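Local coordinates for protein cruciform cutting endonuclease 1, mitochondrial (Schizosaccharomyces pombe, PDB 1KCF) that resolves Holliday junctions as a homodimer, cutting four-way DNA junctions at the point of strand exchange, and is probably important for maintaining mitochondrial DNA, at residues S173-V178 against W238-A243; Q193-L198 against S231-S236. All coordinates share one frame; numbering follows the deposited sequence.

Both contacts rest on the long helix 224-253, which receives helix 168-179 in contact 1 and, nearer its start, helix 191-200 in contact 2. Contact 1 is aromatic and cationic: its rings are buried, while Arg240 and Val178 at its margin are partly exposed. Contact 2 is wholly buried and aliphatic, close to the Mg(2+) ligands Asp46 and Asp230. Trp175 joins the two, its NE1 hydrogen-bonding to Leu233 O at 3.0 Å and its indole resting against Met194, Leu198 and Ser236. Along the chain, contact 2 is nested between the two segments of contact 1. In space the three helices are joined through helix 224-253 and Trp175.

Contact 1: residues S173-V178 against W238-A243; sequences SYWASV and WMRWQA
The Tyr174 ring has a partner on each face. Over one face comes the indole N-H edge of Trp241, offset toward the rim, with NE1 3.3 Å from Tyr174 CG. The planes stand at 88°, a T-shaped pair in which Tyr174 offers the face. The Tyr174 ring and Trp241 five-membered ring have centroids 4.6 Å apart. Over the opposite face lies CG2 of Val178, one turn further along the same helix. Tyr174 CE2 in turn sits above the centre of the Trp175 indole. The edge of that indole meets Arg240: Trp175 CZ3 approaches NH1 at 3.1 Å near both planes, which are well inclined to each other, so the guanidinium touches the ring rim and does not stack on its face. One face of the guanidinium carries Tyr174 OH. This hydroxyl is 3.3 Å from Arg240 CD and equally near NE, but the angle is too poor for a hydrogen bond. Tyr174 reaches the partner helix with CG anti to the backbone N (chi1 169°), whereas Arg240 and Trp241 both start with CG beside their backbone N. A bend at chi3 brings the arginine tip to Trp175 and, more loosely, tip to tip with Val178 CG1. Within 238-243, Gln242 NE2 lies over a face of the Trp238 ring and donates to Trp238 O (3.1 Å), which also accepts the backbone N-H of Gln242. The segment axes come no closer than 11.7 Å at 74°, a separation bridged by these large side chains. This is helix-helix packing within the RNase H-like resolvase domain: helix 168-179 crosses helix 224-253 with Trp175 directed toward helix 191-200, where it touches Met194 and Leu198, while Trp238 turns to Val113 and Leu115 of strand 113-118.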
loop_
_atom_site.group_PDB
_atom_site.type_symbol
_atom_site.label_atom_id
_atom_site.label_comp_id
_atom_site.label_asym_id
_atom_site.label_seq_id
_atom_site.Cartn_x
_atom_site.Cartn_y
_atom_site.Cartn_z
ATOM N N SER A 173 22.546 9.969 -8.870
ATOM C CA SER A 173 23.430 9.835 -10.020
ATOM C C SER A 173 23.471 11.159 -10.760
ATOM O O SER A 173 24.528 11.609 -11.209
ATOM C CB SER A 173 22.915 8.735 -10.955
ATOM O OG SER A 173 23.478 8.850 -12.250
ATOM N N TYR A 174 22.306 11.782 -10.880
ATOM C CA TYR A 174 22.200 13.058 -11.559
ATOM C C TYR A 174 23.055 14.136 -10.901
ATOM O O TYR A 174 23.893 14.765 -11.553
ATOM C CB TYR A 174 20.745 13.532 -11.589
ATOM C CG TYR A 174 20.609 14.963 -12.055
ATOM C CD1 TYR A 174 20.817 15.310 -13.395
ATOM C CD2 TYR A 174 20.332 15.980 -11.149
ATOM C CE1 TYR A 174 20.755 16.642 -13.813
ATOM C CE2 TYR A 174 20.269 17.308 -11.551
ATOM C CZ TYR A 174 20.482 17.635 -12.879
ATOM O OH TYR A 174 20.427 18.959 -13.258
ATOM N N TRP A 175 22.837 14.356 -9.611
ATOM C CA TRP A 175 23.576 15.390 -8.903
ATOM C C TRP A 175 25.070 15.129 -8.773
ATOM O O TRP A 175 25.864 16.066 -8.758
ATOM C CB TRP A 175 22.950 15.633 -7.526
ATOM C CG TRP A 175 21.639 16.365 -7.617
ATOM C CD1 TRP A 175 20.409 15.904 -7.235
ATOM C CD2 TRP A 175 21.424 17.674 -8.160
ATOM N NE1 TRP A 175 19.445 16.842 -7.510
ATOM C CE2 TRP A 175 20.040 17.940 -8.076
ATOM C CE3 TRP A 175 22.267 18.649 -8.710
ATOM C CZ2 TRP A 175 19.478 19.140 -8.521
ATOM C CZ3 TRP A 175 21.707 19.845 -9.154
ATOM C CH2 TRP A 175 20.325 20.077 -9.054
ATOM N N ALA A 176 25.457 13.862 -8.688
ATOM C CA ALA A 176 26.867 13.512 -8.570
ATOM C C ALA A 176 27.648 13.978 -9.803
ATOM O O ALA A 176 28.700 14.608 -9.684
ATOM C CB ALA A 176 27.017 12.011 -8.398
ATOM N N SER A 177 27.123 13.674 -10.983
ATOM C CA SER A 177 27.783 14.051 -12.226
ATOM C C SER A 177 27.713 15.544 -12.518
ATOM O O SER A 177 28.614 16.102 -13.147
ATOM C CB SER A 177 27.180 13.273 -13.398
ATOM O OG SER A 177 25.781 13.472 -13.473
ATOM N N VAL A 178 26.649 16.193 -12.057
ATOM C CA VAL A 178 26.472 17.621 -12.291
ATOM C C VAL A 178 27.235 18.499 -11.308
ATOM O O VAL A 178 27.626 19.615 -11.643
ATOM C CB VAL A 178 24.977 18.011 -12.238
ATOM C CG1 VAL A 178 24.817 19.518 -12.395
ATOM C CG2 VAL A 178 24.216 17.281 -13.332
ATOM N N TRP A 238 14.323 16.724 -10.342
ATOM C CA TRP A 238 13.290 16.387 -11.312
ATOM C C TRP A 238 12.885 17.586 -12.175
ATOM O O TRP A 238 12.627 17.452 -13.372
ATOM C CB TRP A 238 12.057 15.850 -10.588
ATOM C CG TRP A 238 10.970 15.409 -11.509
ATOM C CD1 TRP A 238 10.850 14.190 -12.114
ATOM C CD2 TRP A 238 9.847 16.182 -11.932
ATOM N NE1 TRP A 238 9.712 14.155 -12.885
ATOM C CE2 TRP A 238 9.074 15.370 -12.791
ATOM C CE3 TRP A 238 9.409 17.486 -11.671
ATOM C CZ2 TRP A 238 7.896 15.813 -13.388
ATOM C CZ3 TRP A 238 8.233 17.931 -12.266
ATOM C CH2 TRP A 238 7.491 17.093 -13.115
ATOM N N MET A 239 12.811 18.758 -11.562
ATOM C CA MET A 239 12.427 19.949 -12.299
ATOM C C MET A 239 13.468 20.295 -13.350
ATOM O O MET A 239 13.128 20.776 -14.429
ATOM C CB MET A 239 12.225 21.117 -11.339
ATOM C CG MET A 239 10.982 20.967 -10.482
ATOM S SD MET A 239 10.985 22.065 -9.055
ATOM C CE MET A 239 11.105 23.617 -9.848
ATOM N N ARG A 240 14.736 20.042 -13.042
ATOM C CA ARG A 240 15.797 20.329 -13.992
ATOM C C ARG A 240 15.740 19.331 -15.136
ATOM O O ARG A 240 16.031 19.686 -16.280
ATOM C CB ARG A 240 17.169 20.289 -13.310
ATOM C CG ARG A 240 17.340 21.346 -12.222
ATOM C CD ARG A 240 18.786 21.445 -11.741
ATOM N NE ARG A 240 19.635 22.161 -12.691
ATOM C CZ ARG A 240 20.941 22.356 -12.534
ATOM N NH1 ARG A 240 21.562 21.889 -11.460
ATOM N NH2 ARG A 240 21.628 23.022 -13.451
ATOM N N TRP A 241 15.358 18.089 -14.841
ATOM C CA TRP A 241 15.255 17.078 -15.889
ATOM C C TRP A 241 14.237 17.536 -16.911
ATOM O O TRP A 241 14.473 17.461 -18.115
ATOM C CB TRP A 241 14.799 15.723 -15.338
ATOM C CG TRP A 241 15.738 15.086 -14.372
ATOM C CD1 TRP A 241 17.063 15.362 -14.212
ATOM C CD2 TRP A 241 15.423 14.053 -13.430
ATOM N NE1 TRP A 241 17.595 14.567 -13.227
ATOM C CE2 TRP A 241 16.612 13.754 -12.728
ATOM C CE3 TRP A 241 14.255 13.349 -13.110
ATOM C CZ2 TRP A 241 16.665 12.780 -11.720
ATOM C CZ3 TRP A 241 14.308 12.378 -12.106
ATOM C CH2 TRP A 241 15.506 12.107 -11.426
ATOM N N GLN A 242 13.096 18.010 -16.422
ATOM C CA GLN A 242 12.027 18.466 -17.299
ATOM C C GLN A 242 12.494 19.644 -18.146
ATOM O O GLN A 242 12.093 19.784 -19.302
ATOM C CB GLN A 242 10.794 18.868 -16.480
ATOM C CG GLN A 242 10.338 17.826 -15.464
ATOM C CD GLN A 242 10.391 16.410 -16.007
ATOM O OE1 GLN A 242 9.819 16.114 -17.058
ATOM N NE2 GLN A 242 11.082 15.526 -15.289
ATOM N N ALA A 243 13.335 20.492 -17.565
ATOM C CA ALA A 243 13.858 21.648 -18.277
ATOM C C ALA A 243 14.771 21.160 -19.396
ATOM O O ALA A 243 14.648 21.589 -20.544
ATOM C CB ALA A 243 14.633 22.551 -17.322
#

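Contact 2: residues Q193-L198 against S231-S236; sequences QMVKEL and SALIAS
Leu233 is the centre of this helix pair, its side chain meeting Met194, Val195 and Leu198, which lie on one side of helix 191-200. Its CG is anti to the carbonyl carbon (chi1 -70°), and with chi2 extended the two methyls divide the work: CD1 goes to the methionine, CD2 to the valine and the second leucine. Val195 makes the tightest approach, CG2 lying 3.7 Å from Leu233 CG. That methyl is the one beside the backbone N and also brushes Ala232 CB, more loosely. Met194 leaves its helix with CG beside the backbone N, runs extended through chi2 and bends at chi3 (-88°), so that CE arrives across Leu233 at about a right angle, 4.0 Å from CD1. Leu198 has the same first torsion as Leu233 and an extended chi2; its CD1 crosses obliquely to within 4.2 Å of Leu233 CD2 and also borders Ser236 OG. That hydroxyl folds back and donates to Ala232 O (2.8 Å) from above the carbonyl plane, so the buried polar group is satisfied within its own helix; the same oxygen takes the backbone N-H of Ser236. What crosses between the segments is almost wholly aliphatic packing, with axes 10.3 Å apart at closest and crossing at 57°. Trp175 of helix 168-179 lies beside Met194 and Ser236, and Trp70 of strand 65-73 touches Val195 and Ala232. Ser231 and Ile234 touch Asp46 of strand 42-47. Such helices packed beside a central mixed sheet belong to the RNase H-like fold of the RuvC resolvase family, and Leu233 lies about 5 Å, side chain to side chain, from the Mg(2+) ligand Asp230.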
loop_
_atom_site.group_PDB
_atom_site.type_symbol
_atom_site.label_atom_id
_atom_site.label_comp_id
_atom_site.label_asym_id
_atom_site.label_seq_id
_atom_site.Cartn_x
_atom_site.Cartn_y
_atom_site.Cartn_z
ATOM N N GLN A 193 25.906 19.371 1.329
ATOM C CA GLN A 193 26.842 20.252 0.641
ATOM C C GLN A 193 26.356 20.597 -0.761
ATOM O O GLN A 193 26.550 21.718 -1.232
ATOM C CB GLN A 193 28.225 19.603 0.557
ATOM C CG GLN A 193 29.247 20.201 1.514
ATOM C CD GLN A 193 29.401 21.707 1.340
ATOM O OE1 GLN A 193 29.783 22.188 0.269
ATOM N NE2 GLN A 193 29.099 22.459 2.396
ATOM N N MET A 194 25.734 19.634 -1.434
ATOM C CA MET A 194 25.229 19.884 -2.777
ATOM C C MET A 194 24.144 20.952 -2.740
ATOM O O MET A 194 24.143 21.862 -3.562
ATOM C CB MET A 194 24.672 18.603 -3.404
ATOM C CG MET A 194 25.720 17.540 -3.668
ATOM S SD MET A 194 25.139 16.221 -4.770
ATOM C CE MET A 194 24.416 15.095 -3.611
ATOM N N VAL A 195 23.226 20.843 -1.781
ATOM C CA VAL A 195 22.143 21.806 -1.653
ATOM C C VAL A 195 22.673 23.167 -1.240
ATOM O O VAL A 195 22.223 24.195 -1.743
ATOM C CB VAL A 195 21.098 21.345 -0.620
ATOM C CG1 VAL A 195 20.052 22.443 -0.407
ATOM C CG2 VAL A 195 20.428 20.068 -1.109
ATOM N N LYS A 196 23.628 23.166 -0.318
ATOM C CA LYS A 196 24.233 24.403 0.158
ATOM C C LYS A 196 24.852 25.132 -1.030
ATOM O O LYS A 196 24.775 26.357 -1.139
ATOM C CB LYS A 196 25.306 24.089 1.205
ATOM C CG LYS A 196 26.040 25.309 1.720
ATOM C CD LYS A 196 27.010 24.940 2.827
ATOM C CE LYS A 196 27.808 26.155 3.275
ATOM N NZ LYS A 196 28.685 25.850 4.441
ATOM N N GLU A 197 25.456 24.365 -1.928
ATOM C CA GLU A 197 26.080 24.927 -3.116
ATOM C C GLU A 197 25.006 25.495 -4.035
ATOM O O GLU A 197 25.144 26.595 -4.566
ATOM C CB GLU A 197 26.868 23.845 -3.848
ATOM C CG GLU A 197 27.604 24.343 -5.074
ATOM C CD GLU A 197 28.337 23.232 -5.793
ATOM O OE1 GLU A 197 29.059 22.467 -5.118
ATOM O OE2 GLU A 197 28.195 23.131 -7.031
ATOM N N LEU A 198 23.934 24.732 -4.221
ATOM C CA LEU A 198 22.835 25.164 -5.073
ATOM C C LEU A 198 22.235 26.470 -4.567
ATOM O O LEU A 198 21.896 27.348 -5.356
ATOM C CB LEU A 198 21.757 24.075 -5.134
ATOM C CG LEU A 198 22.167 22.836 -5.934
ATOM C CD1 LEU A 198 21.098 21.762 -5.833
ATOM C CD2 LEU A 198 22.390 23.234 -7.384
ATOM N N SER A 231 14.920 15.644 0.119
ATOM C CA SER A 231 13.714 16.002 -0.623
ATOM C C SER A 231 13.951 17.182 -1.565
ATOM O O SER A 231 13.343 17.260 -2.633
ATOM C CB SER A 231 12.547 16.313 0.332
ATOM O OG SER A 231 12.813 17.441 1.148
ATOM N N ALA A 232 14.832 18.100 -1.177
ATOM C CA ALA A 232 15.122 19.254 -2.019
ATOM C C ALA A 232 15.833 18.804 -3.299
ATOM O O ALA A 232 15.602 19.354 -4.373
ATOM C CB ALA A 232 15.983 20.262 -1.260
ATOM N N LEU A 233 16.698 17.800 -3.186
ATOM C CA LEU A 233 17.420 17.288 -4.352
ATOM C C LEU A 233 16.487 16.500 -5.257
ATOM O O LEU A 233 16.709 16.414 -6.468
ATOM C CB LEU A 233 18.591 16.402 -3.924
ATOM C CG LEU A 233 19.775 17.105 -3.259
ATOM C CD1 LEU A 233 20.680 16.073 -2.622
ATOM C CD2 LEU A 233 20.532 17.928 -4.295
ATOM N N ILE A 234 15.445 15.921 -4.673
ATOM C CA ILE A 234 14.474 15.166 -5.451
ATOM C C ILE A 234 13.684 16.131 -6.333
ATOM O O ILE A 234 13.653 15.984 -7.554
ATOM C CB ILE A 234 13.498 14.395 -4.530
ATOM C CG1 ILE A 234 14.221 13.214 -3.872
ATOM C CG2 ILE A 234 12.298 13.905 -5.322
ATOM C CD1 ILE A 234 13.364 12.458 -2.859
ATOM N N ALA A 235 13.059 17.123 -5.702
ATOM C CA ALA A 235 12.258 18.116 -6.416
ATOM C C ALA A 235 13.070 18.904 -7.438
ATOM O O ALA A 235 12.722 18.933 -8.619
ATOM C CB ALA A 235 11.618 19.081 -5.427
ATOM N N SER A 236 14.145 19.546 -6.986
ATOM C CA SER A 236 14.967 20.343 -7.889
ATOM C C SER A 236 15.580 19.481 -8.983
ATOM O O SER A 236 15.705 19.916 -10.129
ATOM C CB SER A 236 16.068 21.079 -7.117
ATOM O OG SER A 236 17.029 20.184 -6.589
#